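Local atomic coordinates of exopolygalacturonase (Yersinia enterocolitica, PDB entry 2UVF), a protein that hydrolyses pectin-derived polygalacturonate from the chain end as a family 28 glycoside hydrolase, here holding galacturonic acid units in its active site. Residues 346-357 / 368-378; 534-545 / 561-572. All coordinates share one frame; numbering follows the deposited sequence. Where two conformers were deposited one is given.

Both contacts join successive coils of the right-handed parallel beta-helix that characterises family 28 glycoside hydrolases, and each closes a short loop of chain: ten residues lie between the segments of interaction 1 and fifteen between those of interaction 2. Followed from the N terminus, interaction 1 is complete before interaction 2 begins, so the two loops neither nest nor cross. Their centres are about 30 Å apart and they do not touch. Interaction 1, at 346-357 / 368-378, lies near the middle of the chain and runs into the sugar pocket and a nickel site; interaction 2, at 534-545 / 561-572, ties together coils closer to the C terminus.

Interaction 1: residues 346-357 / 368-378; sequences GFTVRNPAFHGI and NGLIHQTYDAN. With NI (nickel (II) ion), chain K; ADA (alpha-D-galactopyranuronic acid), chain C; ADA (alpha-D-galactopyranuronic acid), chain B; SO4 (sulfate ion), chain G.
Arg350 and Gln373 run side by side from neighbouring parallel strands and lock their polar ends together. The arginine reaches out extended, its guanidinium plane only 5° from that of the amide, and grips a single oxygen side-on: NE lies 2.7 Å and NH2 2.8 Å from Gln373 OE1. Two donors on one carbonyl oxygen hold the amide nearly coplanar with the guanidinium, and its NE2 faces a sulfate, probably from the crystallisation liquor, to which it makes a weak bond; the sulfate also rests against Ile371 CG2. Thr348, on the same face, sets its OG1 against Ile371 CB; beta-branched residues suit these extended positions.

In the buried interior, just ahead of the paired strands, Leu370 packs CD2 over the centre of the Phe347 ring, a CH-pi contact 3.7 Å from the centroid. The ring can lie there because Phe347 CG stands between its own backbone N and carbonyl carbon (chi1 56°). The other branch of Leu370, CD1, meets Ile357 CD1 tip to tip at 3.8 Å. Further along, Thr374 turns its methyl CG2 to Pro352 CD (3.5 Å) and Val349 CG1, while its OG1 bonds to Gly401 N.

Backbone bonds link Phe347 to Ile371, Ile371 to Val349 and Val349 to Gln373, as in a parallel ladder. Beyond it both segments reach bound groups. His355 NE2 donates an almost straight bond (174°) to carboxylate O6A of one galacturonate, 2.7 Å away, and its ND1 bonds to Asn379 O, which helps fix the ring. Asp376 OD2 binds nickel at 2.1 Å, together with Gly401 O and waters.

Strand 348-350 is flanked by 268-270 and 371-373, and 371-373 in turn by 397-399, successive rungs of the beta-helix; His372 stacks on Phe398, and strand 383-386 packs against Leu370 and His372.

Interaction 2: residues 534-545 / 561-572; sequences GKNPSIEIKGDT and LNNVTPTAISDL
Ser538 and Thr565 exchange contacts at the loop ends that lead into the strands. Ser538 OG donates to Thr565 O at 2.8 Å, and Thr565 OG1 donates to Asn536 O at 2.7 Å, approaching from above the carbonyl plane. With chi1 near +60° on both residues, each hydroxyl is tucked over its own main chain, and these short side chains bind backbone oxygens just before the strands pair. Beside them Pro537 CG presses tightly on Ala568 CB (3.3 Å), a place suited to a side chain as small as alanine.

The parallel ladder then takes over: Ala568 N donates to Ile539 O, Ile541 N to Ala568 O, and Ser570 N to Ile541 O. On the buried face the Ile541 and Ile569 side chains cross at a slant, CD1 of the first 4.0 Å from CG2 of the second, and Ile541 CG2 meets Leu572 CD1, branched apolar chains that suit the interior of the beta-helix.

At the far end Asp571 OD2 accepts from Gly543 N (3.1 Å) through its anti lone pair. Lys542 NZ, bonded to Gly543 O, lies 4.0 Å from Asp571 OD2, beyond a salt bridge but near enough for its charge probably to favour the carboxylate.

In the second shell, Gln493 NE2 bonds to both Glu540 OE1 and Pro537 O, tying the loop before the strand and its second residue to the preceding coil. Strand 539-542 lies between strands 493-500 and 568-573, while Phe582 of strand 576-583 packs on Ser538, Leu561 and Thr567.

Interaction 1: residues 346-357 / 368-378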
loop_
_atom_site.group_PDB
_atom_site.type_symbol
_atom_site.label_atom_id
_atom_site.label_comp_id
_atom_site.label_asym_id
_atom_site.label_seq_id
_atom_site.Cartn_x
_atom_site.Cartn_y
_atom_site.Cartn_z
ATOM N N GLY A 346 -0.759 13.382 0.636
ATOM C CA GLY A 346 0.397 14.295 0.760
ATOM C C GLY A 346 1.463 14.021 1.808
ATOM O O GLY A 346 2.627 14.456 1.661
ATOM N N PHE A 347 1.081 13.331 2.880
ATOM C CA PHE A 347 1.973 13.250 4.030
ATOM C C PHE A 347 3.097 12.261 3.851
ATOM O O PHE A 347 2.988 11.327 3.059
ATOM C CB PHE A 347 1.236 13.077 5.390
ATOM C CG PHE A 347 0.301 11.891 5.485
ATOM C CD1 PHE A 347 0.786 10.626 5.846
ATOM C CD2 PHE A 347 -1.071 12.050 5.304
ATOM C CE1 PHE A 347 -0.072 9.536 5.971
ATOM C CE2 PHE A 347 -1.946 10.960 5.428
ATOM C CZ PHE A 347 -1.439 9.696 5.772
ATOM N N THR A 348 4.185 12.505 4.580
ATOM C CA THR A 348 5.342 11.616 4.637
ATOM C C THR A 348 5.273 10.766 5.911
ATOM O O THR A 348 4.872 11.262 6.988
ATOM C CB THR A 348 6.649 12.444 4.533
ATOM O OG1 THR A 348 6.674 13.058 3.242
ATOM C CG2 THR A 348 7.903 11.597 4.665
ATOM N N VAL A 349 5.624 9.490 5.776
ATOM C CA VAL A 349 5.679 8.548 6.896
ATOM C C VAL A 349 7.131 8.182 7.137
ATOM O O VAL A 349 7.846 7.732 6.221
ATOM C CB VAL A 349 4.850 7.239 6.639
ATOM C CG1 VAL A 349 5.069 6.195 7.777
ATOM C CG2 VAL A 349 3.404 7.538 6.567
ATOM N N ARG A 350 7.570 8.353 8.376
ATOM C CA ARG A 350 8.910 7.959 8.755
ATOM C C ARG A 350 8.903 7.101 9.999
ATOM O O ARG A 350 8.018 7.238 10.806
ATOM C CB ARG A 350 9.746 9.204 8.984
ATOM C CG ARG A 350 10.088 9.884 7.668
ATOM C CD ARG A 350 10.951 11.074 7.847
ATOM N NE ARG A 350 11.323 11.559 6.536
ATOM C CZ ARG A 350 11.925 12.711 6.303
ATOM N NH1 ARG A 350 12.244 13.510 7.311
ATOM N NH2 ARG A 350 12.225 13.039 5.056
ATOM N N ASN A 351 9.866 6.188 10.113
ATOM C CA ASN A 351 10.260 5.607 11.400
ATOM C C ASN A 351 9.132 4.995 12.287
ATOM O O ASN A 351 8.995 5.392 13.449
ATOM C CB ASN A 351 11.005 6.691 12.201
ATOM C CG ASN A 351 11.997 6.121 13.202
ATOM O OD1 ASN A 351 12.689 6.871 13.887
ATOM N ND2 ASN A 351 12.096 4.810 13.269
ATOM N N PRO A 352 8.355 4.010 11.768
ATOM C CA PRO A 352 7.301 3.467 12.609
ATOM C C PRO A 352 7.928 2.513 13.615
ATOM O O PRO A 352 8.926 1.863 13.295
ATOM C CB PRO A 352 6.434 2.698 11.609
ATOM C CG PRO A 352 7.426 2.167 10.606
ATOM C CD PRO A 352 8.430 3.304 10.467
ATOM N N ALA A 353 7.368 2.424 14.819
ATOM C CA ALA A 353 7.838 1.432 15.790
ATOM C C ALA A 353 7.466 -0.003 15.381
ATOM O O ALA A 353 8.191 -0.936 15.677
ATOM C CB ALA A 353 7.330 1.771 17.212
ATOM N N PHE A 354 6.362 -0.168 14.662
ATOM C CA PHE A 354 5.929 -1.482 14.170
ATOM C C PHE A 354 5.540 -1.290 12.683
ATOM O O PHE A 354 6.447 -1.087 11.836
ATOM C CB PHE A 354 4.819 -2.015 15.079
ATOM C CG PHE A 354 4.390 -3.453 14.821
ATOM C CD1 PHE A 354 5.293 -4.441 14.496
ATOM C CD2 PHE A 354 3.051 -3.799 14.941
ATOM C CE1 PHE A 354 4.873 -5.771 14.284
ATOM C CE2 PHE A 354 2.620 -5.129 14.723
ATOM C CZ PHE A 354 3.533 -6.111 14.393
ATOM N N HIS A 355 4.242 -1.268 12.374
ATOM C CA HIS A 355 3.748 -1.112 10.996
ATOM C C HIS A 355 3.579 0.364 10.660
ATOM O O HIS A 355 3.591 1.209 11.547
ATOM C CB HIS A 355 2.371 -1.790 10.776
ATOM C CG HIS A 355 2.324 -3.266 11.063
ATOM N ND1 HIS A 355 3.324 -4.144 10.702
ATOM C CD2 HIS A 355 1.349 -4.025 11.614
ATOM C CE1 HIS A 355 2.985 -5.372 11.045
ATOM N NE2 HIS A 355 1.784 -5.328 11.590
ATOM N N GLY A 356 3.383 0.659 9.371
ATOM C CA GLY A 356 3.138 2.027 8.888
ATOM C C GLY A 356 1.667 2.354 9.021
ATOM O O GLY A 356 1.161 2.543 10.136
ATOM N N ILE A 357 0.965 2.368 7.886
ATOM C CA ILE A 357 -0.477 2.669 7.855
ATOM C C ILE A 357 -1.359 1.411 7.807
ATOM O O ILE A 357 -1.216 0.575 6.916
ATOM C CB ILE A 357 -0.808 3.669 6.706
ATOM C CG1 ILE A 357 -0.139 5.014 7.004
ATOM C CG2 ILE A 357 -2.343 3.846 6.535
ATOM C CD1 ILE A 357 -0.053 5.937 5.870
ATOM N N ASN A 368 -3.558 8.961 -1.553
ATOM C CA ASN A 368 -3.108 9.763 -2.670
ATOM C C ASN A 368 -1.800 10.508 -2.343
ATOM O O ASN A 368 -1.798 11.458 -1.573
ATOM C CB ASN A 368 -4.214 10.769 -3.048
ATOM C CG ASN A 368 -3.802 11.728 -4.170
ATOM O OD1 ASN A 368 -2.805 11.517 -4.863
ATOM N ND2 ASN A 368 -4.596 12.783 -4.365
ATOM N N GLY A 369 -0.694 10.062 -2.931
ATOM C CA GLY A 369 0.535 10.838 -2.910
ATOM C C GLY A 369 1.248 10.862 -1.588
ATOM O O GLY A 369 1.861 11.880 -1.205
ATOM N N LEU A 370 1.174 9.748 -0.873
ATOM C CA LEU A 370 1.912 9.624 0.379
ATOM C C LEU A 370 3.358 9.274 0.052
ATOM O O LEU A 370 3.655 8.698 -0.997
ATOM C CB LEU A 370 1.278 8.571 1.302
ATOM C CG LEU A 370 -0.251 8.531 1.498
ATOM C CD1 LEU A 370 -0.650 7.329 2.413
ATOM C CD2 LEU A 370 -0.796 9.802 2.077
ATOM N N ILE A 371 4.263 9.656 0.938
ATOM C CA ILE A 371 5.668 9.343 0.780
ATOM C C ILE A 371 6.061 8.485 1.994
ATOM O O ILE A 371 6.018 8.964 3.113
ATOM C CB ILE A 371 6.497 10.674 0.623
ATOM C CG1 ILE A 371 6.042 11.434 -0.652
ATOM C CG2 ILE A 371 7.988 10.411 0.605
ATOM C CD1 ILE A 371 6.238 12.932 -0.581
ATOM N N HIS A 372 6.380 7.205 1.766
ATOM C CA HIS A 372 6.753 6.283 2.846
ATOM C C HIS A 372 8.257 6.146 2.838
ATOM O O HIS A 372 8.818 5.704 1.861
ATOM C CB HIS A 372 6.093 4.884 2.662
ATOM C CG HIS A 372 4.663 4.959 2.236
ATOM N ND1 HIS A 372 3.616 4.886 3.130
ATOM C CD2 HIS A 372 4.108 5.184 1.024
ATOM C CE1 HIS A 372 2.474 5.044 2.480
ATOM N NE2 HIS A 372 2.743 5.224 1.199
ATOM N N GLN A 373 8.898 6.546 3.926
ATOM C CA GLN A 373 10.332 6.461 4.052
ATOM C C GLN A 373 10.651 5.759 5.383
ATOM O O GLN A 373 10.927 6.402 6.413
ATOM C CB GLN A 373 10.953 7.870 3.986
ATOM C CG GLN A 373 10.618 8.721 2.728
ATOM C CD GLN A 373 11.179 10.141 2.844
ATOM O OE1 GLN A 373 11.288 10.687 3.948
ATOM N NE2 GLN A 373 11.550 10.730 1.724
ATOM N N THR A 374 10.604 4.428 5.352
ATOM C CA THR A 374 10.658 3.623 6.567
ATOM C C THR A 374 11.610 2.445 6.414
ATOM O O THR A 374 11.539 1.504 7.184
ATOM C CB THR A 374 9.260 3.100 6.993
ATOM O OG1 THR A 374 8.789 2.122 6.058
ATOM C CG2 THR A 374 8.235 4.233 7.054
ATOM N N TYR A 375 12.494 2.499 5.416
ATOM C CA TYR A 375 13.521 1.488 5.238
ATOM C C TYR A 375 14.550 1.764 6.307
ATOM O O TYR A 375 14.945 2.924 6.459
ATOM C CB TYR A 375 14.168 1.603 3.850
ATOM C CG TYR A 375 15.181 0.516 3.577
ATOM C CD1 TYR A 375 14.770 -0.731 3.126
ATOM C CD2 TYR A 375 16.546 0.723 3.783
ATOM C CE1 TYR A 375 15.670 -1.741 2.899
ATOM C CE2 TYR A 375 17.452 -0.278 3.523
ATOM C CZ TYR A 375 16.998 -1.509 3.075
ATOM O OH TYR A 375 17.881 -2.542 2.827
ATOM N N ASP A 376 14.979 0.756 7.072
ATOM C CA ASP A 376 14.504 -0.632 6.986
ATOM C C ASP A 376 13.891 -1.053 8.339
ATOM O O ASP A 376 14.346 -2.006 8.962
ATOM C CB ASP A 376 15.679 -1.553 6.630
ATOM C CG ASP A 376 15.236 -2.903 6.147
ATOM O OD1 ASP A 376 16.102 -3.793 5.988
ATOM O OD2 ASP A 376 14.019 -3.091 5.922
ATOM N N ALA A 377 12.875 -0.319 8.780
ATOM C CA ALA A 377 12.191 -0.577 10.041
ATOM C C ALA A 377 11.493 -1.949 10.033
ATOM O O ALA A 377 10.623 -2.201 9.185
ATOM C CB ALA A 377 11.219 0.542 10.341
ATOM N N ASN A 378 11.912 -2.836 10.939
ATOM C CA ASN A 378 11.370 -4.213 11.007
ATOM C C ASN A 378 9.849 -4.215 11.135
ATOM O O ASN A 378 9.292 -3.602 12.055
ATOM C CB ASN A 378 12.006 -5.009 12.148
ATOM C CG ASN A 378 11.899 -6.537 11.955
ATOM O OD1 ASN A 378 11.778 -7.048 10.837
ATOM N ND2 ASN A 378 11.952 -7.264 13.055
HETATM NI NI NI K . 12.959 -4.691 5.034
HETATM C C1 ADA C . 0.955 -10.213 8.673
HETATM C C2 ADA C . -0.063 -9.521 7.743
HETATM C C3 ADA C . -0.024 -8.011 8.052
HETATM C C4 ADA C . -0.375 -7.760 9.552
HETATM C C5 ADA C . 0.617 -8.529 10.452
HETATM C C6 ADA C . 0.433 -8.448 11.993
HETATM O O2 ADA C . 0.218 -9.797 6.357
HETATM O O3 ADA C . -0.886 -7.291 7.175
HETATM O O4 ADA C . -1.721 -8.147 9.847
HETATM O O5 ADA C . 0.670 -9.941 10.083
HETATM O O6B ADA C . 0.460 -9.534 12.613
HETATM O O6A ADA C . 0.287 -7.324 12.533
HETATM C C1 ADA B . 5.466 -9.158 7.177
HETATM C C2 ADA B . 4.587 -8.324 8.133
HETATM C C3 ADA B . 4.369 -9.182 9.399
HETATM C C4 ADA B . 3.387 -10.293 8.989
HETATM C C5 ADA B . 4.111 -11.139 7.927
HETATM C C6 ADA B . 3.190 -12.255 7.381
HETATM O O1 ADA B . 6.719 -9.599 7.777
HETATM O O2 ADA B . 5.128 -7.053 8.413
HETATM O O3 ADA B . 3.944 -8.415 10.553
HETATM O O4 ADA B . 2.253 -9.668 8.336
HETATM O O5 ADA B . 4.643 -10.307 6.807
HETATM O O6B ADA B . 2.405 -11.964 6.442
HETATM O O6A ADA B . 3.277 -13.397 7.901
HETATM S S SO4 G . 10.744 11.390 -2.117
HETATM O O1 SO4 G . 9.584 12.284 -2.175
HETATM O O2 SO4 G . 11.895 12.081 -2.692
HETATM O O3 SO4 G . 11.074 10.973 -0.755
HETATM O O4 SO4 G . 10.428 10.193 -2.881
HETATM O O HOH W 1 9.009 -1.116 12.542
HETATM O O HOH W 2 14.917 -5.487 4.405
HETATM O O HOH W 3 12.781 -3.168 3.169
HETATM O O HOH W 4 13.216 -6.078 7.103
#

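Interaction 2: residues 534-545 / 561-572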
loop_
_atom_site.group_PDB
_atom_site.type_symbol
_atom_site.label_atom_id
_atom_site.label_comp_id
_atom_site.label_asym_id
_atom_site.label_seq_id
_atom_site.Cartn_x
_atom_site.Cartn_y
_atom_site.Cartn_z
ATOM N N GLY A 534 18.597 -11.299 -7.394
ATOM C CA GLY A 534 18.501 -12.403 -6.433
ATOM C C GLY A 534 18.979 -13.722 -7.025
ATOM O O GLY A 534 19.593 -13.742 -8.091
ATOM N N LYS A 535 18.699 -14.826 -6.331
ATOM C CA LYS A 535 19.058 -16.146 -6.822
ATOM C C LYS A 535 17.902 -17.133 -6.831
ATOM O O LYS A 535 18.044 -18.249 -7.341
ATOM C CB LYS A 535 20.223 -16.730 -6.027
ATOM C CG LYS A 535 21.567 -16.125 -6.364
ATOM C CD LYS A 535 22.708 -16.936 -5.760
ATOM C CE LYS A 535 22.902 -16.641 -4.274
ATOM N NZ LYS A 535 21.800 -17.180 -3.429
ATOM N N ASN A 536 16.767 -16.752 -6.263
ATOM C CA ASN A 536 15.624 -17.646 -6.333
ATOM C C ASN A 536 14.922 -17.446 -7.679
ATOM O O ASN A 536 15.272 -16.521 -8.414
ATOM C CB ASN A 536 14.696 -17.513 -5.109
ATOM C CG ASN A 536 15.003 -18.556 -4.009
ATOM O OD1 ASN A 536 16.173 -18.870 -3.735
ATOM N ND2 ASN A 536 13.944 -19.096 -3.384
ATOM N N PRO A 537 13.956 -18.323 -8.016
ATOM C CA PRO A 537 13.409 -18.315 -9.360
ATOM C C PRO A 537 12.702 -17.007 -9.684
ATOM O O PRO A 537 12.060 -16.438 -8.810
ATOM C CB PRO A 537 12.407 -19.473 -9.330
ATOM C CG PRO A 537 12.859 -20.344 -8.176
ATOM C CD PRO A 537 13.321 -19.363 -7.179
ATOM N N SER A 538 12.820 -16.554 -10.931
ATOM C CA SER A 538 12.164 -15.322 -11.374
ATOM C C SER A 538 10.653 -15.384 -11.180
ATOM O O SER A 538 10.058 -14.458 -10.638
ATOM C CB SER A 538 12.522 -14.988 -12.839
ATOM O OG SER A 538 12.158 -16.019 -13.747
ATOM N N ILE A 539 10.041 -16.466 -11.649
ATOM C CA ILE A 539 8.639 -16.754 -11.404
ATOM C C ILE A 539 8.642 -18.049 -10.577
ATOM O O ILE A 539 9.273 -19.041 -10.957
ATOM C CB ILE A 539 7.811 -16.869 -12.721
ATOM C CG1 ILE A 539 7.845 -15.546 -13.505
ATOM C CG2 ILE A 539 6.364 -17.267 -12.418
ATOM C CD1 ILE A 539 7.067 -15.538 -14.853
ATOM N N GLU A 540 8.004 -18.013 -9.412
ATOM C CA GLU A 540 8.036 -19.144 -8.516
ATOM C C GLU A 540 6.686 -19.427 -7.918
ATOM O O GLU A 540 6.154 -18.650 -7.129
ATOM C CB GLU A 540 9.076 -18.978 -7.411
ATOM C CG GLU A 540 9.079 -20.150 -6.450
ATOM C CD GLU A 540 10.091 -20.017 -5.352
ATOM O OE1 GLU A 540 10.430 -18.869 -4.998
ATOM O OE2 GLU A 540 10.549 -21.068 -4.839
ATOM N N ILE A 541 6.151 -20.571 -8.316
ATOM C CA ILE A 541 4.860 -21.059 -7.874
ATOM C C ILE A 541 5.158 -22.374 -7.148
ATOM O O ILE A 541 5.891 -23.220 -7.664
ATOM C CB ILE A 541 3.904 -21.224 -9.101
ATOM C CG1 ILE A 541 3.583 -19.841 -9.714
ATOM C CG2 ILE A 541 2.637 -21.952 -8.719
ATOM C CD1 ILE A 541 3.226 -19.841 -11.189
ATOM N N LYS A 542 4.651 -22.509 -5.922
ATOM C CA LYS A 542 4.792 -23.747 -5.139
ATOM C C LYS A 542 3.610 -23.967 -4.188
ATOM O O LYS A 542 3.252 -23.083 -3.405
ATOM C CB LYS A 542 6.094 -23.761 -4.333
ATOM C CG LYS A 542 6.599 -25.175 -4.043
ATOM C CD LYS A 542 7.164 -25.352 -2.631
ATOM C CE LYS A 542 7.525 -26.817 -2.361
ATOM N NZ LYS A 542 6.385 -27.788 -2.566
ATOM N N GLY A 543 3.016 -25.152 -4.258
ATOM C CA GLY A 543 1.927 -25.519 -3.362
ATOM C C GLY A 543 2.313 -26.705 -2.504
ATOM O O GLY A 543 3.389 -26.720 -1.896
ATOM N N ASP A 544 1.417 -27.693 -2.458
ATOM C CA ASP A 544 1.686 -29.017 -1.882
ATOM C C ASP A 544 0.698 -30.014 -2.500
ATOM O O ASP A 544 -0.320 -30.339 -1.879
ATOM C CB ASP A 544 1.543 -28.993 -0.353
ATOM C CG ASP A 544 2.436 -30.022 0.339
ATOM O OD1 ASP A 544 2.843 -31.015 -0.312
ATOM O OD2 ASP A 544 2.736 -29.832 1.543
ATOM N N THR A 545 0.984 -30.469 -3.728
ATOM C CA THR A 545 0.036 -31.310 -4.501
ATOM C C THR A 545 -0.164 -32.702 -3.872
ATOM O O THR A 545 -1.258 -33.280 -3.965
ATOM C CB THR A 545 0.361 -31.360 -6.048
ATOM O OG1 THR A 545 -0.296 -30.270 -6.721
ATOM C CG2 THR A 545 -0.102 -32.674 -6.703
ATOM N N LEU A 561 11.440 -10.499 -19.719
ATOM C CA LEU A 561 12.309 -10.604 -18.574
ATOM C C LEU A 561 13.770 -10.613 -19.017
ATOM O O LEU A 561 14.231 -11.574 -19.660
ATOM C CB LEU A 561 11.983 -11.879 -17.774
ATOM C CG LEU A 561 10.585 -12.021 -17.187
ATOM C CD1 LEU A 561 10.414 -13.298 -16.433
ATOM C CD2 LEU A 561 10.352 -10.895 -16.274
ATOM N N ASN A 562 14.501 -9.549 -18.690
ATOM C CA ASN A 562 15.908 -9.518 -19.012
ATOM C C ASN A 562 16.777 -9.687 -17.774
ATOM O O ASN A 562 16.536 -9.037 -16.743
ATOM C CB ASN A 562 16.258 -8.217 -19.734
ATOM C CG ASN A 562 17.655 -8.231 -20.280
ATOM O OD1 ASN A 562 17.963 -8.958 -21.217
ATOM N ND2 ASN A 562 18.518 -7.441 -19.686
ATOM N N ASN A 563 17.777 -10.562 -17.892
ATOM C CA ASN A 563 18.755 -10.798 -16.841
ATOM C C ASN A 563 18.089 -11.222 -15.524
ATOM O O ASN A 563 18.231 -10.571 -14.483
ATOM C CB ASN A 563 19.679 -9.584 -16.660
ATOM C CG ASN A 563 20.714 -9.790 -15.567
ATOM O OD1 ASN A 563 21.020 -8.868 -14.820
ATOM N ND2 ASN A 563 21.245 -11.000 -15.461
ATOM N N VAL A 564 17.339 -12.314 -15.616
ATOM C CA VAL A 564 16.703 -12.953 -14.478
ATOM C C VAL A 564 17.087 -14.457 -14.463
ATOM O O VAL A 564 17.519 -15.027 -15.486
ATOM C CB VAL A 564 15.144 -12.774 -14.485
ATOM C CG1 VAL A 564 14.740 -11.309 -14.619
ATOM C CG2 VAL A 564 14.468 -13.636 -15.582
ATOM N N THR A 565 16.920 -15.084 -13.309
ATOM C CA THR A 565 17.110 -16.528 -13.169
ATOM C C THR A 565 15.925 -17.280 -13.792
ATOM O O THR A 565 14.826 -16.688 -14.002
ATOM C CB THR A 565 17.221 -16.945 -11.698
ATOM O OG1 THR A 565 15.982 -16.679 -11.047
ATOM C CG2 THR A 565 18.307 -16.204 -11.012
ATOM N N PRO A 566 16.136 -18.577 -14.120
ATOM C CA PRO A 566 15.040 -19.428 -14.596
ATOM C C PRO A 566 13.874 -19.565 -13.600
ATOM O O PRO A 566 14.055 -19.345 -12.404
ATOM C CB PRO A 566 15.735 -20.785 -14.809
ATOM C CG PRO A 566 17.178 -20.439 -15.059
ATOM C CD PRO A 566 17.430 -19.289 -14.129
ATOM N N THR A 567 12.696 -19.947 -14.107
ATOM C CA THR A 567 11.488 -20.133 -13.316
ATOM C C THR A 567 11.515 -21.447 -12.524
ATOM O O THR A 567 12.278 -22.349 -12.856
ATOM C CB THR A 567 10.228 -20.190 -14.216
ATOM O OG1 THR A 567 10.300 -21.345 -15.072
ATOM C CG2 THR A 567 10.064 -18.901 -15.060
ATOM N N ALA A 568 10.667 -21.539 -11.496
ATOM C CA ALA A 568 10.394 -22.782 -10.758
ATOM C C ALA A 568 8.916 -22.806 -10.441
ATOM O O ALA A 568 8.425 -22.050 -9.602
ATOM C CB ALA A 568 11.237 -22.890 -9.469
ATOM N N ILE A 569 8.198 -23.663 -11.152
ATOM C CA ILE A 569 6.754 -23.675 -11.104
ATOM C C ILE A 569 6.291 -25.091 -10.744
ATOM O O ILE A 569 6.411 -26.019 -11.551
ATOM C CB ILE A 569 6.163 -23.142 -12.454
ATOM C CG1 ILE A 569 6.592 -21.668 -12.665
ATOM C CG2 ILE A 569 4.629 -23.333 -12.514
ATOM C CD1 ILE A 569 6.578 -21.180 -14.095
ATOM N N SER A 570 5.823 -25.240 -9.529
ATOM C CA SER A 570 5.174 -26.457 -9.167
ATOM C C SER A 570 3.816 -26.389 -8.561
ATOM O O SER A 570 3.439 -25.479 -7.864
ATOM C CB SER A 570 6.088 -27.425 -8.459
ATOM O OG SER A 570 6.223 -27.117 -7.108
ATOM N N ASP A 571 3.082 -27.425 -8.855
ATOM C CA ASP A 571 1.720 -27.563 -8.335
ATOM C C ASP A 571 0.772 -26.544 -8.924
ATOM O O ASP A 571 0.090 -25.810 -8.204
ATOM C CB ASP A 571 1.701 -27.485 -6.803
ATOM C CG ASP A 571 2.668 -28.454 -6.161
ATOM O OD1 ASP A 571 2.782 -29.605 -6.640
ATOM O OD2 ASP A 571 3.326 -28.065 -5.175
ATOM N N LEU A 572 0.707 -26.530 -10.245
ATOM C CA LEU A 572 -0.127 -25.576 -10.938
ATOM C C LEU A 572 -1.039 -26.280 -11.938
ATOM O O LEU A 572 -0.615 -27.201 -12.621
ATOM C CB LEU A 572 0.756 -24.546 -11.638
ATOM C CG LEU A 572 0.036 -23.395 -12.336
ATOM C CD1 LEU A 572 -0.539 -22.417 -11.318
ATOM C CD2 LEU A 572 0.999 -22.717 -13.286
#